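Lysozyme C (Equus asinus, PDB 5XUW) hydrolyses the beta-1,4 linkages between N-acetylmuramic acid and N-acetylglucosamine in bacterial peptidoglycan, and is a calcium-binding member of the C-type lysozyme family. Local coordinates at residues Y54-L59 with D86-D91; K1-C6 with F38-F43; W64-K69 with N77-K82. All coordinates share one frame; numbering follows the deposited sequence.

Contact 1: residues Y54-L59 with D86-D91; sequences YGLFQL and DNIDDD. With CA (calcium ion), chain C.
Asp91, in the first turn of helix 89-100, faces Phe57 and reaches from the protein core to the bound calcium ion. Its CB lies 3.9 Å from Phe57 CD2, while the backbone Asp91 O approaches the same CD2 at 3.6 Å, close to the plane of the ring. CG stands anti to the carbonyl carbon (chi1 -56°), which sets it on the side of the calcium ion. OD1 binds calcium at 2.5 Å. OD2 turns to the turn 55-58, where two waters bridge the segments. Water 1, 2.8 Å from Asp91 OD2, also donates to Tyr54 O and accepts from Phe57 N. Water 2 lies 2.9 Å from Asp91 OD2 and takes the N-H of Leu56. Beside these waters Leu56 CD2 packs on Ile88 CD1 at 3.7 Å, and Leu8 of helix 5-14 touches both side chains.

The metal is seven-coordinate: Asp91 and Asp90 give one carboxylate oxygen each and Asn87 its carbonyl, with Lys82, Asp85 and two waters completing the shell. This is the calcium-binding elbow of calcium lysozymes and alpha-lactalbumin. Calcium would be expected to polarise the Asp91 carboxylate toward OD1, while the other oxygen is linked through two waters to the turn, whose Phe57 side chain sits about 6 Å from that of Glu35, the predicted catalytic acid.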
# COMPACT_ATOMS: atom_id res chain seq x y z
N TYR A 54 -6.43 -3.43 -5.53
CA TYR A 54 -5.61 -3.02 -6.67
C TYR A 54 -4.24 -2.53 -6.27
O TYR A 54 -4.11 -1.66 -5.41
CB TYR A 54 -6.28 -1.85 -7.38
CG TYR A 54 -7.48 -2.20 -8.22
CD1 TYR A 54 -8.75 -2.28 -7.65
CD2 TYR A 54 -7.35 -2.38 -9.60
CE1 TYR A 54 -9.87 -2.57 -8.44
CE2 TYR A 54 -8.46 -2.67 -10.39
CZ TYR A 54 -9.71 -2.76 -9.81
OH TYR A 54 -10.81 -3.04 -10.60
N GLY A 55 -3.22 -3.08 -6.93
CA GLY A 55 -1.91 -2.47 -6.97
C GLY A 55 -0.99 -2.82 -5.82
O GLY A 55 -1.26 -3.74 -5.05
N LEU A 56 0.09 -2.05 -5.75
CA LEU A 56 1.17 -2.25 -4.77
C LEU A 56 0.69 -2.27 -3.32
O LEU A 56 1.20 -3.04 -2.51
CB LEU A 56 2.20 -1.13 -4.94
CG LEU A 56 3.51 -1.18 -4.14
CD1 LEU A 56 4.36 -2.36 -4.58
CD2 LEU A 56 4.29 0.11 -4.34
N PHE A 57 -0.28 -1.40 -3.01
CA PHE A 57 -0.86 -1.31 -1.68
C PHE A 57 -2.26 -1.92 -1.57
O PHE A 57 -2.93 -1.73 -0.56
CB PHE A 57 -0.92 0.15 -1.22
CG PHE A 57 0.39 0.88 -1.32
CD1 PHE A 57 1.57 0.33 -0.81
CD2 PHE A 57 0.45 2.16 -1.88
CE1 PHE A 57 2.77 1.02 -0.89
CE2 PHE A 57 1.65 2.85 -1.95
CZ PHE A 57 2.81 2.28 -1.45
N GLN A 58 -2.68 -2.67 -2.60
CA GLN A 58 -3.93 -3.42 -2.57
C GLN A 58 -5.10 -2.57 -2.06
O GLN A 58 -5.79 -2.93 -1.10
CB GLN A 58 -3.74 -4.71 -1.77
CG GLN A 58 -2.88 -5.73 -2.50
CD GLN A 58 -3.60 -6.34 -3.69
OE1 GLN A 58 -4.39 -7.26 -3.54
NE2 GLN A 58 -3.33 -5.81 -4.88
N LEU A 59 -5.32 -1.46 -2.75
CA LEU A 59 -6.35 -0.50 -2.38
C LEU A 59 -7.69 -0.94 -2.94
O LEU A 59 -7.80 -1.30 -4.12
CB LEU A 59 -5.97 0.89 -2.88
CG LEU A 59 -4.64 1.40 -2.34
CD1 LEU A 59 -4.13 2.58 -3.16
CD2 LEU A 59 -4.74 1.75 -0.86
N ASP A 86 2.90 1.88 -13.67
CA ASP A 86 4.24 1.77 -13.07
C ASP A 86 4.48 2.83 -12.00
O ASP A 86 5.26 2.59 -11.08
CB ASP A 86 5.34 1.88 -14.13
CG ASP A 86 5.46 0.63 -14.98
OD1 ASP A 86 4.67 -0.31 -14.82
OD2 ASP A 86 6.40 0.59 -15.81
N ASN A 87 3.86 4.01 -12.15
CA ASN A 87 4.14 5.12 -11.26
C ASN A 87 3.22 5.04 -10.04
O ASN A 87 2.03 4.86 -10.21
CB ASN A 87 3.96 6.45 -11.97
CG ASN A 87 4.54 7.60 -11.17
OD1 ASN A 87 5.75 7.85 -11.21
ND2 ASN A 87 3.70 8.27 -10.43
N ILE A 88 3.78 5.18 -8.84
CA ILE A 88 3.00 4.94 -7.61
C ILE A 88 2.72 6.20 -6.80
O ILE A 88 2.27 6.12 -5.66
CB ILE A 88 3.66 3.87 -6.70
CG1 ILE A 88 5.04 4.31 -6.19
CG2 ILE A 88 3.76 2.54 -7.44
CD1 ILE A 88 5.53 3.49 -5.00
N ASP A 89 2.97 7.38 -7.37
CA ASP A 89 2.68 8.62 -6.66
C ASP A 89 1.22 8.73 -6.23
O ASP A 89 0.96 9.12 -5.09
CB ASP A 89 3.07 9.84 -7.50
CG ASP A 89 4.58 10.01 -7.63
OD1 ASP A 89 5.34 9.27 -6.98
OD2 ASP A 89 5.01 10.88 -8.42
N ASP A 90 0.30 8.37 -7.12
CA ASP A 90 -1.13 8.43 -6.77
C ASP A 90 -1.51 7.30 -5.80
O ASP A 90 -2.35 7.50 -4.90
CB ASP A 90 -2.06 8.52 -7.99
CG ASP A 90 -1.80 7.47 -9.04
OD1 ASP A 90 -1.08 6.48 -8.77
OD2 ASP A 90 -2.31 7.64 -10.18
N ASP A 91 -0.86 6.14 -5.95
CA ASP A 91 -1.01 5.05 -4.95
C ASP A 91 -0.57 5.52 -3.56
O ASP A 91 -1.24 5.25 -2.55
CB ASP A 91 -0.18 3.81 -5.31
CG ASP A 91 -0.50 3.25 -6.68
OD1 ASP A 91 -0.25 3.96 -7.67
OD2 ASP A 91 -0.95 2.09 -6.76
CA CA C . -0.33 4.54 -10.06
O HOH W 1 -1.90 0.30 -4.82
O HOH W 2 0.45 -0.16 -7.85
O HOH W 3 -0.22 6.41 -11.50
O HOH W 4 0.36 2.25 -9.82

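Contact 2: residues K1-C6 with F38-F43; sequences KVFSKC and FNTRAF
The N-terminal amine of Lys1 is gripped by the Thr40 hydroxyl and by a water that leads on to Asn39. It donates to Thr40 OG1 at 2.9 Å, and to water 5, which donates to Asn39 OD1; Asp86 adds a weak bond. Thr40 OG1 sits between its own backbone N and carbonyl carbon (chi1 60°), which turns the hydroxyl to the amine and leaves CG2 3.7 Å from the edge atom CE1 of Phe3.

The backbones run antiparallel, with Val2 and Asn39 as a non-hydrogen-bonded pair flanked by two bonds. Thr40 N donates to Lys1 O at 2.9 Å, almost straight, and Phe3 N donates to Phe38 O at 3.0 Å. Asn39 OD1 also accepts from Arg41 N, an Asx turn that shapes the loop. Further along, Lys5 comes over one face of the Phe38 ring, its CA 4.2 Å from the ring centre in an off-centre CH-pi contact. The Lys1 chain runs extended as far as CE, 3.4 Å above the centre of the Phe3 ring; the bend at chi4 places NZ, which forms a salt bridge with Glu7.

Here the chain start, just ahead of helix 5-14, is tied to the loop leading into the beta domain. With Arg41 NE only 4.3 Å from Lys1 N, the charge on the amine is probably offset by the nearby carboxylate of Asp86 and by the polar oxygens it binds.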
# COMPACT_ATOMS: atom_id res chain seq x y z
N LYS A 1 5.16 -3.21 -12.93
CA LYS A 1 6.55 -3.04 -12.40
C LYS A 1 6.66 -3.81 -11.09
O LYS A 1 5.72 -3.79 -10.29
CB LYS A 1 6.86 -1.56 -12.16
CG LYS A 1 8.16 -1.21 -11.47
CD LYS A 1 8.21 0.27 -11.12
CE LYS A 1 9.45 0.62 -10.31
NZ LYS A 1 10.71 0.56 -11.07
N VAL A 2 7.78 -4.50 -10.89
CA VAL A 2 8.09 -5.11 -9.60
C VAL A 2 9.29 -4.36 -9.00
O VAL A 2 10.39 -4.38 -9.57
CB VAL A 2 8.37 -6.62 -9.71
CG1 VAL A 2 8.70 -7.21 -8.35
CG2 VAL A 2 7.17 -7.32 -10.32
N PHE A 3 9.06 -3.68 -7.88
CA PHE A 3 10.12 -3.00 -7.14
C PHE A 3 11.03 -4.00 -6.45
O PHE A 3 10.59 -5.05 -6.05
CB PHE A 3 9.53 -2.11 -6.04
CG PHE A 3 8.93 -0.83 -6.52
CD1 PHE A 3 7.62 -0.79 -6.97
CD2 PHE A 3 9.66 0.35 -6.49
CE1 PHE A 3 7.05 0.40 -7.41
CE2 PHE A 3 9.10 1.55 -6.91
CZ PHE A 3 7.80 1.58 -7.37
N SER A 4 12.31 -3.65 -6.30
CA SER A 4 13.14 -4.30 -5.29
C SER A 4 12.77 -3.64 -3.97
O SER A 4 12.31 -2.49 -3.96
CB SER A 4 14.64 -4.12 -5.55
OG SER A 4 15.08 -2.80 -5.27
N LYS A 5 12.99 -4.34 -2.87
CA LYS A 5 12.73 -3.77 -1.56
C LYS A 5 13.39 -2.40 -1.39
O LYS A 5 12.74 -1.45 -0.97
CB LYS A 5 13.20 -4.72 -0.46
CG LYS A 5 13.08 -4.14 0.94
CD LYS A 5 13.10 -5.23 2.00
CE LYS A 5 14.44 -5.91 2.12
NZ LYS A 5 14.40 -6.95 3.18
N CYS A 6 14.67 -2.30 -1.71
CA CYS A 6 15.40 -1.04 -1.51
C CYS A 6 14.99 0.08 -2.48
O CYS A 6 14.97 1.26 -2.09
CB CYS A 6 16.91 -1.27 -1.56
SG CYS A 6 17.47 -2.21 -0.12
N PHE A 38 5.56 -6.53 -3.94
CA PHE A 38 6.19 -5.38 -4.63
C PHE A 38 5.74 -5.15 -6.08
O PHE A 38 6.39 -4.39 -6.79
CB PHE A 38 7.72 -5.48 -4.60
CG PHE A 38 8.32 -5.48 -3.21
CD1 PHE A 38 7.93 -4.53 -2.26
CD2 PHE A 38 9.29 -6.41 -2.87
CE1 PHE A 38 8.49 -4.53 -1.00
CE2 PHE A 38 9.86 -6.41 -1.59
CZ PHE A 38 9.46 -5.45 -0.67
N ASN A 39 4.62 -5.75 -6.47
CA ASN A 39 4.13 -5.72 -7.85
C ASN A 39 3.01 -4.70 -8.00
O ASN A 39 1.93 -4.86 -7.41
CB ASN A 39 3.64 -7.11 -8.24
CG ASN A 39 3.37 -7.25 -9.74
OD1 ASN A 39 3.28 -6.27 -10.47
ND2 ASN A 39 3.26 -8.49 -10.19
N THR A 40 3.25 -3.67 -8.81
CA THR A 40 2.26 -2.62 -9.04
C THR A 40 1.02 -3.13 -9.76
O THR A 40 -0.01 -2.49 -9.72
CB THR A 40 2.82 -1.45 -9.88
OG1 THR A 40 3.26 -1.94 -11.15
CG2 THR A 40 3.96 -0.77 -9.17
N ARG A 41 1.11 -4.28 -10.42
CA ARG A 41 -0.04 -4.89 -11.09
C ARG A 41 -0.79 -5.93 -10.26
O ARG A 41 -1.66 -6.64 -10.78
CB ARG A 41 0.41 -5.52 -12.40
CG ARG A 41 1.09 -4.52 -13.30
CD ARG A 41 1.21 -5.05 -14.71
NE ARG A 41 1.84 -4.06 -15.57
CZ ARG A 41 1.93 -4.16 -16.90
NH1 ARG A 41 1.43 -5.21 -17.55
NH2 ARG A 41 2.52 -3.18 -17.58
N ALA A 42 -0.47 -6.02 -8.97
CA ALA A 42 -1.14 -6.97 -8.08
C ALA A 42 -2.64 -6.70 -8.07
O ALA A 42 -3.07 -5.56 -8.12
CB ALA A 42 -0.57 -6.87 -6.67
N PHE A 43 -3.42 -7.78 -8.07
CA PHE A 43 -4.86 -7.66 -8.14
C PHE A 43 -5.51 -8.85 -7.45
O PHE A 43 -5.21 -10.00 -7.80
CB PHE A 43 -5.33 -7.56 -9.60
CG PHE A 43 -6.83 -7.52 -9.73
CD1 PHE A 43 -7.53 -6.35 -9.46
CD2 PHE A 43 -7.54 -8.66 -10.10
CE1 PHE A 43 -8.92 -6.32 -9.56
CE2 PHE A 43 -8.93 -8.63 -10.20
CZ PHE A 43 -9.61 -7.46 -9.93
O HOH W 5 4.23 -5.90 -12.97

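Contact 3: residues W64-K69 with N77-K82; sequences WCKDNK and NIMCSK. With CA (calcium ion), chain C.
A disulfide and a single beta bridge fasten adjoining residues here: the Cys65-Cys80 cystine lies next to the pairing of Lys66 with Met79, in the long loop that ends the beta domain of the C-type lysozyme fold. The sulfurs of Cys65 and Cys80 are joined at 2.1 Å with a right-handed chi3 of 95°. Cys65 SG stands between its backbone N and carbonyl carbon (chi1 65°), which directs it across to its partner, and Cys65 CB rests 3.9 Å from Ile78 CG2. Tyr54 of strand 53-54 packs on both half-cystines.

The backbone of Lys66 bonds on both sides of Met79, the pattern of a parallel bridge. Lys66 N donates to Ile78 O at 2.9 Å, and Cys80 N returns the bond to Lys66 O. Around the bridge, the Met79 side chain bends at chi2 and crosses the extended Lys66 obliquely, SD 3.5 Å from Lys66 CE. Its methyl CE meets Asn68 OD1 at 3.2 Å, the two side chains crossing at about a right angle. Asp67 OD2 is taken by the hydroxyl of Tyr54, a further tie to the sheet.

Past the cystine the chain makes a 3-10 turn, held by Lys82 N to Met79 O, and this turn brings Lys82 O to within 2.3 Å of the calcium ion.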
# COMPACT_ATOMS: atom_id res chain seq x y z
N TRP A 64 -11.98 3.26 -1.52
CA TRP A 64 -10.82 4.08 -1.87
C TRP A 64 -10.76 4.49 -3.33
O TRP A 64 -10.52 5.65 -3.61
CB TRP A 64 -9.54 3.36 -1.44
CG TRP A 64 -9.57 3.02 0.01
CD1 TRP A 64 -9.58 1.77 0.56
CD2 TRP A 64 -9.66 3.94 1.10
NE1 TRP A 64 -9.65 1.85 1.93
CE2 TRP A 64 -9.70 3.17 2.29
CE3 TRP A 64 -9.70 5.33 1.19
CZ2 TRP A 64 -9.78 3.76 3.55
CZ3 TRP A 64 -9.78 5.92 2.45
CH2 TRP A 64 -9.81 5.13 3.62
N CYS A 65 -10.96 3.55 -4.24
CA CYS A 65 -10.95 3.86 -5.68
C CYS A 65 -12.24 3.38 -6.32
O CYS A 65 -13.00 2.62 -5.71
CB CYS A 65 -9.74 3.23 -6.39
SG CYS A 65 -9.69 1.42 -6.42
N LYS A 66 -12.48 3.83 -7.55
CA LYS A 66 -13.66 3.41 -8.29
C LYS A 66 -13.32 2.69 -9.59
O LYS A 66 -12.50 3.15 -10.38
CB LYS A 66 -14.62 4.58 -8.53
CG LYS A 66 -14.09 5.71 -9.39
CD LYS A 66 -15.22 6.46 -10.08
CE LYS A 66 -14.69 7.71 -10.74
NZ LYS A 66 -15.55 8.20 -11.85
N ASP A 67 -13.90 1.52 -9.75
CA ASP A 67 -14.02 0.88 -11.05
C ASP A 67 -15.53 0.88 -11.28
O ASP A 67 -16.29 1.16 -10.35
CB ASP A 67 -13.38 -0.52 -11.08
CG ASP A 67 -13.93 -1.47 -10.01
OD1 ASP A 67 -15.14 -1.45 -9.72
OD2 ASP A 67 -13.14 -2.27 -9.48
N ASN A 68 -15.98 0.60 -12.49
CA ASN A 68 -17.41 0.72 -12.78
C ASN A 68 -18.13 -0.65 -12.75
O ASN A 68 -19.05 -0.88 -13.54
CB ASN A 68 -17.62 1.50 -14.08
CG ASN A 68 -17.04 2.91 -14.01
OD1 ASN A 68 -16.13 3.26 -14.76
ND2 ASN A 68 -17.57 3.73 -13.10
N LYS A 69 -17.70 -1.53 -11.84
CA LYS A 69 -18.35 -2.82 -11.58
C LYS A 69 -18.93 -2.97 -10.16
O LYS A 69 -19.55 -3.99 -9.85
CB LYS A 69 -17.38 -3.97 -11.87
CG LYS A 69 -16.28 -4.16 -10.84
N ASN A 77 -10.59 9.54 -4.75
CA ASN A 77 -10.97 10.28 -5.96
C ASN A 77 -10.16 9.83 -7.17
O ASN A 77 -9.51 10.62 -7.85
CB ASN A 77 -10.81 11.79 -5.71
CG ASN A 77 -11.42 12.64 -6.81
OD1 ASN A 77 -12.32 12.21 -7.53
ND2 ASN A 77 -10.92 13.86 -6.95
N ILE A 78 -10.19 8.52 -7.42
CA ILE A 78 -9.32 7.95 -8.44
C ILE A 78 -9.88 6.66 -9.03
O ILE A 78 -10.50 5.85 -8.33
CB ILE A 78 -7.90 7.75 -7.84
CG1 ILE A 78 -6.87 7.54 -8.94
CG2 ILE A 78 -7.88 6.60 -6.82
CD1 ILE A 78 -5.45 7.58 -8.43
N MET A 79 -9.66 6.50 -10.34
CA MET A 79 -10.00 5.27 -11.04
C MET A 79 -9.05 4.17 -10.59
O MET A 79 -7.84 4.40 -10.49
CB MET A 79 -9.87 5.45 -12.56
CG MET A 79 -11.08 5.00 -13.33
SD MET A 79 -12.49 6.06 -12.97
CE MET A 79 -13.79 5.16 -13.80
N CYS A 80 -9.58 2.97 -10.33
CA CYS A 80 -8.75 1.88 -9.81
C CYS A 80 -7.64 1.46 -10.78
O CYS A 80 -6.58 1.03 -10.34
CB CYS A 80 -9.60 0.66 -9.44
SG CYS A 80 -10.78 0.88 -8.08
N SER A 81 -7.87 1.63 -12.08
CA SER A 81 -6.85 1.34 -13.11
C SER A 81 -5.55 2.13 -12.94
O SER A 81 -4.48 1.64 -13.33
CB SER A 81 -7.42 1.58 -14.51
OG SER A 81 -7.92 2.90 -14.64
N LYS A 82 -5.64 3.32 -12.36
CA LYS A 82 -4.46 4.16 -12.11
C LYS A 82 -3.59 3.64 -10.96
O LYS A 82 -2.52 4.19 -10.70
CB LYS A 82 -4.89 5.59 -11.84
CG LYS A 82 -5.66 6.20 -13.02
CD LYS A 82 -6.43 7.44 -12.62
CE LYS A 82 -5.52 8.65 -12.52
NZ LYS A 82 -5.15 9.16 -13.87
CA CA C . -0.33 4.54 -10.06
O HOH W 4 0.36 2.25 -9.82
O HOH W 3 -0.22 6.41 -11.50

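How the contacts relate
From the N terminus, contact 2 forms first: it brings the chain start back to residues 38-43, closing a loop that holds helices 5-14 and 25-36. Contact 1 opens later, at residues 54-59, and closes at 86-91 around most of the beta domain's long loop; contact 3 is nested inside it. Contact 2 and contact 1 touch where Gly55 N meets Ala42 O at 2.7 Å, joining the residue just before strand 43-44 to the turn that follows strand 53-54. Contacts 1 and 3 share the calcium ion and two of its waters, so the metal binds the long loop to helix 89-100. Contacts 2 and 3 do not touch, lying about 19 Å apart between centres.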